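PDB 7D6V: succinate dehydrogenase subunit A from Mycolicibacterium smegmatis, which binds FAD as the flavoprotein subunit of the succinate dehydrogenase Sdh1 and probably oxidises succinate to fumarate, passing the electrons on towards quinone. Local coordinates for residues V69-T74 with G611-S616; G77-N82 with E571-W576; G393-P398 with N578-C583; V603-D608 with K620-E625. All blocks are in the same frame, centred on the assembly; numbering follows the deposited sequence.

Contact 1: V69-T74 with G611-S616; sequences VHFGDT and GCFELS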
loop_
_atom_site.group_PDB
_atom_site.type_symbol
_atom_site.label_atom_id
_atom_site.label_comp_id
_atom_site.label_asym_id
_atom_site.label_seq_id
_atom_site.Cartn_x
_atom_site.Cartn_y
_atom_site.Cartn_z
ATOM N N VAL A 69 9.168 11.169 30.528
ATOM C CA VAL A 69 8.086 11.984 29.981
ATOM C C VAL A 69 7.122 11.122 29.177
ATOM O O VAL A 69 5.899 11.249 29.302
ATOM C CB VAL A 69 8.664 13.134 29.136
ATOM C CG1 VAL A 69 7.548 13.956 28.521
ATOM C CG2 VAL A 69 9.563 14.008 29.983
ATOM N N HIS A 70 7.658 10.231 28.341
ATOM C CA HIS A 70 6.815 9.329 27.564
ATOM C C HIS A 70 6.021 8.398 28.473
ATOM O O HIS A 70 4.847 8.115 28.215
ATOM C CB HIS A 70 7.684 8.533 26.591
ATOM C CG HIS A 70 6.914 7.806 25.534
ATOM N ND1 HIS A 70 7.528 7.146 24.493
ATOM C CD2 HIS A 70 5.584 7.638 25.352
ATOM C CE1 HIS A 70 6.610 6.601 23.718
ATOM N NE2 HIS A 70 5.421 6.885 24.216
ATOM N N PHE A 71 6.650 7.912 29.545
ATOM C CA PHE A 71 5.956 7.053 30.498
ATOM C C PHE A 71 4.801 7.789 31.165
ATOM O O PHE A 71 3.700 7.243 31.295
ATOM C CB PHE A 71 6.951 6.540 31.539
ATOM C CG PHE A 71 6.312 5.856 32.713
ATOM C CD1 PHE A 71 5.735 4.608 32.575
ATOM C CD2 PHE A 71 6.300 6.459 33.956
ATOM C CE1 PHE A 71 5.156 3.979 33.650
ATOM C CE2 PHE A 71 5.720 5.834 35.033
ATOM C CZ PHE A 71 5.149 4.591 34.880
ATOM N N GLY A 72 5.033 9.031 31.592
ATOM C CA GLY A 72 3.958 9.810 32.182
ATOM C C GLY A 72 2.840 10.096 31.199
ATOM O O GLY A 72 1.661 10.070 31.559
ATOM N N ASP A 73 3.195 10.371 29.943
ATOM C CA ASP A 73 2.183 10.601 28.920
ATOM C C ASP A 73 1.335 9.359 28.692
ATOM O O ASP A 73 0.112 9.451 28.544
ATOM C CB ASP A 73 2.847 11.039 27.616
ATOM C CG ASP A 73 3.384 12.446 27.683
ATOM O OD1 ASP A 73 3.177 13.116 28.713
ATOM O OD2 ASP A 73 4.015 12.887 26.708
ATOM N N THR A 74 1.970 8.188 28.649
ATOM C CA THR A 74 1.228 6.945 28.469
ATOM C C THR A 74 0.332 6.659 29.667
ATOM O O THR A 74 -0.815 6.229 29.502
ATOM C CB THR A 74 2.200 5.790 28.228
ATOM O OG1 THR A 74 2.815 5.947 26.946
ATOM C CG2 THR A 74 1.482 4.455 28.271
ATOM N N GLY A 611 7.187 12.937 40.656
ATOM C CA GLY A 611 7.245 14.295 41.162
ATOM C C GLY A 611 6.717 15.240 40.108
ATOM O O GLY A 611 6.090 16.256 40.421
ATOM N N CYS A 612 6.990 14.914 38.842
ATOM C CA CYS A 612 6.140 15.394 37.762
ATOM C C CYS A 612 4.801 14.671 37.791
ATOM O O CYS A 612 3.786 15.218 37.345
ATOM C CB CYS A 612 6.833 15.204 36.414
ATOM S SG CYS A 612 6.010 16.018 35.028
ATOM N N PHE A 613 4.791 13.435 38.295
ATOM C CA PHE A 613 3.594 12.885 38.908
ATOM C C PHE A 613 3.446 13.546 40.267
ATOM O O PHE A 613 3.981 13.048 41.259
ATOM C CB PHE A 613 3.669 11.365 39.067
ATOM C CG PHE A 613 3.373 10.596 37.813
ATOM C CD1 PHE A 613 2.771 11.207 36.732
ATOM C CD2 PHE A 613 3.693 9.253 37.723
ATOM C CE1 PHE A 613 2.501 10.493 35.585
ATOM C CE2 PHE A 613 3.428 8.538 36.580
ATOM C CZ PHE A 613 2.832 9.157 35.510
ATOM N N GLU A 614 2.759 14.680 40.319
ATOM C CA GLU A 614 2.525 15.351 41.583
ATOM C C GLU A 614 1.418 14.647 42.356
ATOM O O GLU A 614 0.673 13.827 41.817
ATOM C CB GLU A 614 2.148 16.813 41.355
ATOM C CG GLU A 614 3.297 17.693 40.927
ATOM C CD GLU A 614 3.420 17.776 39.425
ATOM O OE1 GLU A 614 2.462 17.377 38.733
ATOM O OE2 GLU A 614 4.476 18.235 38.939
ATOM N N LEU A 615 1.320 14.975 43.645
ATOM C CA LEU A 615 0.169 14.524 44.417
ATOM C C LEU A 615 -1.121 15.116 43.871
ATOM O O LEU A 615 -2.173 14.473 43.919
ATOM C CB LEU A 615 0.332 14.885 45.891
ATOM C CG LEU A 615 1.356 14.095 46.694
ATOM C CD1 LEU A 615 1.468 14.669 48.091
ATOM C CD2 LEU A 615 0.945 12.639 46.743
ATOM N N SER A 616 -1.059 16.340 43.345
ATOM C CA SER A 616 -2.258 16.978 42.815
ATOM C C SER A 616 -2.837 16.186 41.652
ATOM O O SER A 616 -4.058 16.025 41.548
ATOM C CB SER A 616 -1.942 18.411 42.386
ATOM O OG SER A 616 -0.913 18.439 41.412
#
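F71 and G72 meet F613 on a helical turn that is held from its other side by a gripped carboxylate: D73 OD2 takes a salt bridge from R128 NH2 and a hydrogen bond from the backbone N of T125, while D73 OD1 pairs with R76 NH2 within the same helix. H70 NE2 and T74 OG1 add two bonds to the side-chain amide of N427, so the polar residues of this turn are tied down away from F613. The contact itself has no hydrogen bond. F613 starts out toward the helix, and its CZ ends 3.6 Å from G72 CA, with F613 CE1 3.8 Å from the same G72 CA. Glycine lets the ring end sit against the backbone of the helix. Beside it F71 has CG anti to the backbone N (chi1 169°), which carries its ring round so that F71 CE2 reaches F613 CE2 at 3.9 Å. The two side chains cross at about a right angle and the rings meet obliquely. F613 is the centre of an inverse gamma turn, closed by a weak bond from E614 N to C612 O, and E614 then takes the N-cap position of helix 615-618. All three touching residues are buried. F613 also leans on M75 and R76 and meets F80 edge-to-face. The segment just ahead of helix 615-618 thus packs on helix 67-76, which in turn lies on helix 84-102 through F71, backed there by A87, E88 and A91.

Contact 2: G77-N82 with E571-W576; sequences GGKFLN and EMDANW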
loop_
_atom_site.group_PDB
_atom_site.type_symbol
_atom_site.label_atom_id
_atom_site.label_comp_id
_atom_site.label_asym_id
_atom_site.label_seq_id
_atom_site.Cartn_x
_atom_site.Cartn_y
_atom_site.Cartn_z
ATOM N N GLY A 77 -2.716 9.055 29.468
ATOM C CA GLY A 77 -3.593 8.594 28.415
ATOM C C GLY A 77 -3.903 7.125 28.584
ATOM O O GLY A 77 -3.279 6.271 27.953
ATOM N N GLY A 78 -4.855 6.824 29.457
ATOM C CA GLY A 78 -5.068 5.479 29.942
ATOM C C GLY A 78 -5.552 5.544 31.371
ATOM O O GLY A 78 -5.965 4.536 31.950
ATOM N N LYS A 79 -5.495 6.748 31.940
ATOM C CA LYS A 79 -6.119 7.068 33.222
ATOM C C LYS A 79 -5.557 6.225 34.359
ATOM O O LYS A 79 -6.270 5.891 35.306
ATOM C CB LYS A 79 -7.641 6.928 33.146
ATOM C CG LYS A 79 -8.346 8.185 32.666
ATOM C CD LYS A 79 -8.057 8.466 31.207
ATOM C CE LYS A 79 -8.678 9.770 30.759
ATOM N NZ LYS A 79 -8.209 10.149 29.402
ATOM N N PHE A 80 -4.275 5.881 34.260
ATOM C CA PHE A 80 -3.539 5.151 35.288
ATOM C C PHE A 80 -4.114 3.763 35.539
ATOM O O PHE A 80 -3.887 3.172 36.599
ATOM C CB PHE A 80 -3.465 5.961 36.585
ATOM C CG PHE A 80 -2.697 7.242 36.442
ATOM C CD1 PHE A 80 -3.343 8.415 36.102
ATOM C CD2 PHE A 80 -1.327 7.265 36.620
ATOM C CE1 PHE A 80 -2.640 9.588 35.959
ATOM C CE2 PHE A 80 -0.618 8.438 36.478
ATOM C CZ PHE A 80 -1.275 9.600 36.148
ATOM N N LEU A 81 -4.845 3.227 34.569
ATOM C CA LEU A 81 -5.249 1.831 34.577
ATOM C C LEU A 81 -4.218 0.944 33.892
ATOM O O LEU A 81 -4.348 -0.282 33.926
ATOM C CB LEU A 81 -6.611 1.685 33.886
ATOM C CG LEU A 81 -7.347 0.347 33.947
ATOM C CD1 LEU A 81 -7.800 0.047 35.363
ATOM C CD2 LEU A 81 -8.505 0.333 32.994
ATOM N N ASN A 82 -3.188 1.548 33.304
ATOM C CA ASN A 82 -2.182 0.829 32.536
ATOM C C ASN A 82 -1.434 -0.170 33.406
ATOM O O ASN A 82 -1.334 -0.018 34.625
ATOM C CB ASN A 82 -1.174 1.817 31.951
ATOM C CG ASN A 82 -1.824 2.913 31.148
ATOM O OD1 ASN A 82 -2.119 3.981 31.672
ATOM N ND2 ASN A 82 -1.993 2.682 29.860
ATOM N N GLU A 571 -19.944 9.209 36.420
ATOM C CA GLU A 571 -18.849 9.723 37.230
ATOM C C GLU A 571 -17.585 8.991 36.829
ATOM O O GLU A 571 -17.303 7.891 37.307
ATOM C CB GLU A 571 -19.144 9.545 38.713
ATOM C CG GLU A 571 -18.340 10.466 39.603
ATOM C CD GLU A 571 -18.668 11.925 39.374
ATOM O OE1 GLU A 571 -19.823 12.227 39.002
ATOM O OE2 GLU A 571 -17.772 12.774 39.568
ATOM N N MET A 572 -16.838 9.601 35.915
ATOM C CA MET A 572 -15.563 9.048 35.501
ATOM C C MET A 572 -14.692 8.773 36.715
ATOM O O MET A 572 -14.726 9.512 37.703
ATOM C CB MET A 572 -14.841 10.009 34.550
ATOM C CG MET A 572 -15.550 10.259 33.230
ATOM S SD MET A 572 -15.011 9.145 31.919
ATOM C CE MET A 572 -13.238 9.402 31.941
ATOM N N ASP A 573 -13.912 7.701 36.633
ATOM C CA ASP A 573 -12.832 7.458 37.575
ATOM C C ASP A 573 -13.362 7.309 39.007
ATOM O O ASP A 573 -13.149 8.155 39.878
ATOM C CB ASP A 573 -11.796 8.586 37.481
ATOM C CG ASP A 573 -11.218 8.732 36.088
ATOM O OD1 ASP A 573 -11.209 7.743 35.334
ATOM O OD2 ASP A 573 -10.772 9.844 35.745
ATOM N N ALA A 574 -14.086 6.212 39.222
ATOM C CA ALA A 574 -14.298 5.726 40.579
ATOM C C ALA A 574 -12.967 5.227 41.137
ATOM O O ALA A 574 -11.907 5.427 40.539
ATOM C CB ALA A 574 -15.352 4.624 40.599
ATOM N N ASN A 575 -12.992 4.596 42.315
ATOM C CA ASN A 575 -11.722 4.061 42.794
ATOM C C ASN A 575 -11.233 3.041 41.770
ATOM O O ASN A 575 -10.249 3.317 41.083
ATOM C CB ASN A 575 -11.827 3.506 44.230
ATOM C CG ASN A 575 -12.673 2.252 44.347
ATOM O OD1 ASN A 575 -12.411 1.243 43.696
ATOM N ND2 ASN A 575 -13.680 2.303 45.210
ATOM N N TRP A 576 -11.871 1.866 41.671
ATOM C CA TRP A 576 -12.047 1.088 40.441
ATOM C C TRP A 576 -10.845 1.083 39.500
ATOM O O TRP A 576 -10.989 0.762 38.317
ATOM C CB TRP A 576 -13.270 1.600 39.673
ATOM C CG TRP A 576 -14.494 0.718 39.758
ATOM C CD1 TRP A 576 -15.695 1.043 40.318
ATOM C CD2 TRP A 576 -14.635 -0.620 39.261
ATOM N NE1 TRP A 576 -16.570 -0.006 40.207
ATOM C CE2 TRP A 576 -15.945 -1.039 39.561
ATOM C CE3 TRP A 576 -13.782 -1.503 38.595
ATOM C CZ2 TRP A 576 -16.420 -2.302 39.220
ATOM C CZ3 TRP A 576 -14.257 -2.756 38.256
ATOM C CH2 TRP A 576 -15.563 -3.144 38.570
#
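K79 sets its CG beside the carboxylate of D573 through its first torsion (chi1 -87°), and D573 turns its own CG anti to its carbonyl carbon (chi1 -58°) to meet it. K79 CG lies 3.9 Å from D573 OD1, the two side chains crossing at about a right angle. A bend at the second torsion of the lysine (chi2 69°) then leads the ammonium group off, leaving K79 NZ 6.8 Å from D573 OD2, too far for a salt bridge. At the other end of the contact L81 CD1 comes loosely up to W576 O at 4.4 Å, while that carbonyl is bonded to R557 NH1. K79 owes its place to the backbone: it is the C-prime residue of a Schellman motif that ends helix 67-76, with F80 N bonded to M75 O and K79 N to R76 O. The type I' turn from G78 to L81 overlaps this helix end, K79 and F80 being its two middle residues. The true partner of D573 is R561, whose NH1 forms a salt bridge with OD1 and also gives a weak bond to K79 O. R561 thus touches both loops, firmly at D573 and weakly at K79 O, and the attraction between K79 and D573 probably amounts to no more than a long-range electrostatic term.

Contact 3: G393-P398 with N578-C583; sequences GIEVDP and NTLLVC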
loop_
_atom_site.group_PDB
_atom_site.type_symbol
_atom_site.label_atom_id
_atom_site.label_comp_id
_atom_site.label_asym_id
_atom_site.label_seq_id
_atom_site.Cartn_x
_atom_site.Cartn_y
_atom_site.Cartn_z
ATOM N N GLY A 393 -7.246 -7.633 25.901
ATOM C CA GLY A 393 -6.618 -8.758 25.239
ATOM C C GLY A 393 -6.123 -9.769 26.254
ATOM O O GLY A 393 -6.565 -9.787 27.398
ATOM N N ILE A 394 -5.187 -10.600 25.799
ATOM C CA ILE A 394 -4.661 -11.675 26.629
ATOM C C ILE A 394 -3.794 -11.086 27.733
ATOM O O ILE A 394 -2.897 -10.273 27.476
ATOM C CB ILE A 394 -3.877 -12.675 25.771
ATOM C CG1 ILE A 394 -4.762 -13.206 24.646
ATOM C CG2 ILE A 394 -3.374 -13.824 26.616
ATOM C CD1 ILE A 394 -4.043 -13.394 23.347
ATOM N N GLU A 395 -4.063 -11.491 28.970
ATOM C CA GLU A 395 -3.300 -11.018 30.118
ATOM C C GLU A 395 -1.887 -11.587 30.054
ATOM O O GLU A 395 -1.697 -12.804 30.122
ATOM C CB GLU A 395 -4.001 -11.423 31.410
ATOM C CG GLU A 395 -3.433 -10.775 32.648
ATOM C CD GLU A 395 -4.070 -11.300 33.912
ATOM O OE1 GLU A 395 -4.374 -12.508 33.967
ATOM O OE2 GLU A 395 -4.274 -10.505 34.852
ATOM N N VAL A 396 -0.898 -10.709 29.928
ATOM C CA VAL A 396 0.481 -11.114 29.711
ATOM C C VAL A 396 1.285 -10.860 30.978
ATOM O O VAL A 396 0.921 -10.048 31.832
ATOM C CB VAL A 396 1.125 -10.366 28.524
ATOM C CG1 VAL A 396 0.378 -10.631 27.245
ATOM C CG2 VAL A 396 1.175 -8.879 28.799
ATOM N N ASP A 397 2.387 -11.580 31.096
ATOM C CA ASP A 397 3.469 -11.137 31.959
ATOM C C ASP A 397 4.136 -9.936 31.302
ATOM O O ASP A 397 4.386 -9.965 30.096
ATOM C CB ASP A 397 4.476 -12.260 32.176
ATOM C CG ASP A 397 5.468 -11.949 33.274
ATOM O OD1 ASP A 397 6.533 -11.378 32.967
ATOM O OD2 ASP A 397 5.183 -12.273 34.443
ATOM N N PRO A 398 4.380 -8.845 32.030
ATOM C CA PRO A 398 4.964 -7.664 31.367
ATOM C C PRO A 398 6.339 -7.914 30.762
ATOM O O PRO A 398 6.594 -7.496 29.626
ATOM C CB PRO A 398 5.003 -6.615 32.489
ATOM C CG PRO A 398 4.722 -7.350 33.755
ATOM C CD PRO A 398 3.933 -8.554 33.399
ATOM N N ASN A 578 -7.391 -0.090 40.588
ATOM C CA ASN A 578 -6.678 -1.336 40.845
ATOM C C ASN A 578 -7.610 -2.541 40.746
ATOM O O ASN A 578 -7.704 -3.365 41.652
ATOM C CB ASN A 578 -5.983 -1.259 42.200
ATOM C CG ASN A 578 -6.946 -0.990 43.339
ATOM O OD1 ASN A 578 -8.159 -0.923 43.143
ATOM N ND2 ASN A 578 -6.406 -0.838 44.541
ATOM N N THR A 579 -8.316 -2.638 39.622
ATOM C CA THR A 579 -9.177 -3.773 39.319
ATOM C C THR A 579 -9.147 -4.009 37.818
ATOM O O THR A 579 -9.363 -3.075 37.042
ATOM C CB THR A 579 -10.616 -3.534 39.791
ATOM O OG1 THR A 579 -10.607 -3.103 41.156
ATOM C CG2 THR A 579 -11.427 -4.810 39.685
ATOM N N LEU A 580 -8.875 -5.250 37.411
ATOM C CA LEU A 580 -8.723 -5.585 36.001
ATOM C C LEU A 580 -9.908 -6.318 35.402
ATOM O O LEU A 580 -10.131 -6.203 34.195
ATOM C CB LEU A 580 -7.465 -6.429 35.777
ATOM C CG LEU A 580 -6.148 -5.679 35.928
ATOM C CD1 LEU A 580 -4.979 -6.635 35.806
ATOM C CD2 LEU A 580 -6.058 -4.573 34.894
ATOM N N LEU A 581 -10.670 -7.064 36.202
ATOM C CA LEU A 581 -11.922 -7.671 35.752
ATOM C C LEU A 581 -11.662 -8.672 34.615
ATOM O O LEU A 581 -11.977 -8.450 33.446
ATOM C CB LEU A 581 -12.902 -6.555 35.363
ATOM C CG LEU A 581 -14.329 -6.821 34.925
ATOM C CD1 LEU A 581 -15.038 -7.465 36.089
ATOM C CD2 LEU A 581 -15.003 -5.524 34.548
ATOM N N VAL A 582 -11.024 -9.781 35.009
ATOM C CA VAL A 582 -10.461 -10.785 34.107
ATOM C C VAL A 582 -11.523 -11.784 33.653
ATOM O O VAL A 582 -12.339 -12.250 34.452
ATOM C CB VAL A 582 -9.302 -11.509 34.817
ATOM C CG1 VAL A 582 -8.752 -12.606 33.957
ATOM C CG2 VAL A 582 -8.218 -10.529 35.191
ATOM N N CYS A 583 -11.493 -12.149 32.370
ATOM C CA CYS A 583 -12.439 -13.091 31.778
ATOM C C CYS A 583 -11.817 -14.476 31.615
ATOM O O CYS A 583 -10.644 -14.602 31.254
ATOM C CB CYS A 583 -12.917 -12.592 30.413
ATOM S SG CYS A 583 -13.569 -10.914 30.401
#
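This is a light, partly buried contact between an acidic side chain and two aliphatic ones: E395, on strand 383-395, faces L580 and V582 of the chain running into strand 582-585. No hydrogen bond links the two segments, and their backbones stay well apart, with E395 CA and V582 CA 8.2 Å from each other. The glutamate spans that distance. Its CG is anti to the backbone N (chi1 -170°) and the chain stays extended beyond it, so the carboxylate is brought up to both hydrophobic residues, whose methyls approach OE2 from directions roughly a right angle apart. E395 OE2 does the touching: it sits 4.0 Å from L580 CD1 and equally 4.0 Å from V582 CG2. Both side chains cross the glutamate at about a right angle, each offering a methyl carbon to the oxygen. I241 of strand 240-241 touches both E395 and V582, and P599 packs on V582 as well. The backbone of E395 is hydrogen-bonded to A239. The contact joins a sheet of the FAD-binding part to the C-terminal part of the flavoprotein. Chemically it is van der Waals contact alone: a partly exposed carboxylate gains no polar bond from these neighbours, and the two methyls against OE2 would be expected to favour the charged form less than water does.

Contact 4: V603-D608 with K620-E625; sequences VPMRPD and KYYTPE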
loop_
_atom_site.group_PDB
_atom_site.type_symbol
_atom_site.label_atom_id
_atom_site.label_comp_id
_atom_site.label_asym_id
_atom_site.label_seq_id
_atom_site.Cartn_x
_atom_site.Cartn_y
_atom_site.Cartn_z
ATOM N N VAL A 603 0.825 -3.332 43.244
ATOM C CA VAL A 603 1.116 -2.074 43.936
ATOM C C VAL A 603 1.628 -1.051 42.930
ATOM O O VAL A 603 2.595 -1.331 42.208
ATOM C CB VAL A 603 2.125 -2.302 45.071
ATOM C CG1 VAL A 603 2.512 -0.989 45.724
ATOM C CG2 VAL A 603 1.549 -3.262 46.098
ATOM N N PRO A 604 1.014 0.143 42.853
ATOM C CA PRO A 604 1.075 0.935 41.615
ATOM C C PRO A 604 2.456 1.151 41.016
ATOM O O PRO A 604 2.719 0.653 39.923
ATOM C CB PRO A 604 0.448 2.278 42.029
ATOM C CG PRO A 604 0.303 2.226 43.531
ATOM C CD PRO A 604 0.155 0.785 43.861
ATOM N N MET A 605 3.363 1.825 41.714
ATOM C CA MET A 605 4.616 2.237 41.091
ATOM C C MET A 605 5.670 2.437 42.169
ATOM O O MET A 605 5.437 3.168 43.137
ATOM C CB MET A 605 4.424 3.519 40.258
ATOM C CG MET A 605 3.606 3.339 38.977
ATOM S SD MET A 605 2.988 4.821 38.168
ATOM C CE MET A 605 2.180 5.648 39.531
ATOM N N ARG A 606 6.817 1.777 42.007
ATOM C CA ARG A 606 7.788 1.694 43.089
ATOM C C ARG A 606 8.532 3.021 43.343
ATOM O O ARG A 606 8.214 3.678 44.341
ATOM C CB ARG A 606 8.700 0.494 42.795
ATOM C CG ARG A 606 8.888 0.238 41.294
ATOM C CD ARG A 606 10.234 -0.398 40.986
ATOM N NE ARG A 606 10.329 -0.821 39.595
ATOM C CZ ARG A 606 10.707 -0.024 38.601
ATOM N NH1 ARG A 606 10.762 -0.484 37.361
ATOM N NH2 ARG A 606 11.035 1.235 38.848
ATOM N N PRO A 607 9.488 3.476 42.522
ATOM C CA PRO A 607 9.724 4.927 42.401
ATOM C C PRO A 607 9.089 5.596 41.188
ATOM O O PRO A 607 9.438 6.748 40.912
ATOM C CB PRO A 607 11.252 4.997 42.296
ATOM C CG PRO A 607 11.583 3.817 41.556
ATOM C CD PRO A 607 10.768 2.784 42.255
ATOM N N ASP A 608 8.211 4.921 40.446
ATOM C CA ASP A 608 7.566 5.595 39.326
ATOM C C ASP A 608 6.445 6.467 39.876
ATOM O O ASP A 608 5.311 6.439 39.400
ATOM C CB ASP A 608 7.034 4.588 38.307
ATOM C CG ASP A 608 8.134 3.839 37.590
ATOM O OD1 ASP A 608 9.130 4.475 37.195
ATOM O OD2 ASP A 608 7.998 2.611 37.416
ATOM N N LYS A 620 -6.443 12.657 41.688
ATOM C CA LYS A 620 -7.623 12.560 40.849
ATOM C C LYS A 620 -7.869 11.149 40.334
ATOM O O LYS A 620 -8.905 10.909 39.708
ATOM C CB LYS A 620 -7.496 13.520 39.665
ATOM C CG LYS A 620 -6.964 14.888 40.041
ATOM C CD LYS A 620 -6.966 15.828 38.853
ATOM C CE LYS A 620 -6.098 15.291 37.733
ATOM N NZ LYS A 620 -5.672 16.365 36.797
ATOM N N TYR A 621 -6.949 10.216 40.581
ATOM C CA TYR A 621 -7.053 8.877 40.018
ATOM C C TYR A 621 -6.867 7.797 41.075
ATOM O O TYR A 621 -7.359 6.677 40.916
ATOM C CB TYR A 621 -6.024 8.689 38.905
ATOM C CG TYR A 621 -6.192 9.629 37.738
ATOM C CD1 TYR A 621 -6.979 9.283 36.652
ATOM C CD2 TYR A 621 -5.557 10.862 37.717
ATOM C CE1 TYR A 621 -7.132 10.133 35.582
ATOM C CE2 TYR A 621 -5.705 11.720 36.652
ATOM C CZ TYR A 621 -6.493 11.350 35.587
ATOM O OH TYR A 621 -6.645 12.201 34.521
ATOM N N TYR A 622 -6.164 8.118 42.153
ATOM C CA TYR A 622 -5.788 7.137 43.157
ATOM C C TYR A 622 -6.488 7.424 44.476
ATOM O O TYR A 622 -6.755 8.578 44.822
ATOM C CB TYR A 622 -4.272 7.127 43.380
ATOM C CG TYR A 622 -3.482 6.445 42.289
ATOM C CD1 TYR A 622 -2.869 5.225 42.512
ATOM C CD2 TYR A 622 -3.340 7.030 41.041
ATOM C CE1 TYR A 622 -2.149 4.600 41.520
ATOM C CE2 TYR A 622 -2.620 6.414 40.046
ATOM C CZ TYR A 622 -2.027 5.199 40.289
ATOM O OH TYR A 622 -1.308 4.583 39.296
ATOM N N THR A 623 -6.784 6.354 45.209
ATOM C CA THR A 623 -7.228 6.482 46.582
ATOM C C THR A 623 -6.062 6.955 47.444
ATOM O O THR A 623 -4.903 6.873 47.030
ATOM C CB THR A 623 -7.763 5.146 47.096
ATOM O OG1 THR A 623 -6.702 4.185 47.129
ATOM C CG2 THR A 623 -8.871 4.630 46.197
ATOM N N PRO A 624 -6.331 7.458 48.655
ATOM C CA PRO A 624 -5.221 7.865 49.529
ATOM C C PRO A 624 -4.400 6.672 49.991
ATOM O O PRO A 624 -4.205 6.449 51.190
ATOM C CB PRO A 624 -5.925 8.555 50.704
ATOM C CG PRO A 624 -7.340 8.105 50.631
ATOM C CD PRO A 624 -7.632 7.897 49.186
ATOM N N GLU A 625 -3.915 5.898 49.022
ATOM C CA GLU A 625 -3.139 4.693 49.259
ATOM C C GLU A 625 -1.651 4.883 49.018
ATOM O O GLU A 625 -0.880 3.956 49.287
ATOM C CB GLU A 625 -3.645 3.563 48.357
ATOM C CG GLU A 625 -3.189 3.693 46.908
ATOM C CD GLU A 625 -3.983 2.817 45.961
ATOM O OE1 GLU A 625 -4.935 2.155 46.418
ATOM O OE2 GLU A 625 -3.660 2.791 44.756
#
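P604 meets Y622 at the edge of the ring, near its plane, rather than stacking on a face: P604 CB lies 3.5 Å from Y622 CE1, with P604 CG 4.0 Å from the same Y622 carbon. The two side chains run alongside in opposite senses. Farther along the ring M605 takes over. Its chain bends at the last torsion (chi3 -52°), which swings the methyl group across the end of the tyrosine, M605 CE being 3.7 Å from Y622 OH and 4.3 Å from Y622 CZ; the two side chains cross at about a right angle. E625 approaches the proline head-on, from the opposite direction, and its contact is loose, E625 OE2 coming only to 4.2 Å from P604 CG. Both segments are loops, on either side of helix 615-618 in the sequence, so the contact folds the C-terminal tail back on itself. M605 continues onto W84 and F71, and R606 NH1 makes a salt bridge with E88 of helix 84-102. R577 makes a cation-pi contact with Y622 and a weak, long ion pair with E625 OE2. No hydrogen bond crosses between the segments: P604 and M605 touch the tyrosine through apolar atoms, and the cationic R577 probably offsets part of the charge on E625.

In the fold
Contact 1 is wholly buried; contacts 2, 3 and 4 are only partly so. Contacts 1 and 4 belong to one cluster, since M605 and D608 touch both F71 and F613. Contact 2 joins that cluster through F80, which reaches F613 of contact 1 and Y621 and Y622 of contact 4. Contact 3 lies farthest from contact 1, about 23 Å centre to centre, and meets contact 2 at L81 and T579 and contact 4 at N578 and E625. Helix 67-76 serves contact 1 directly and contact 2 by its end. The chemistry follows: two rings and a glycine in 1, one ring against proline and methionine in 4, lysine methylene beside carboxylate in 2, carboxylate against methyls in 3.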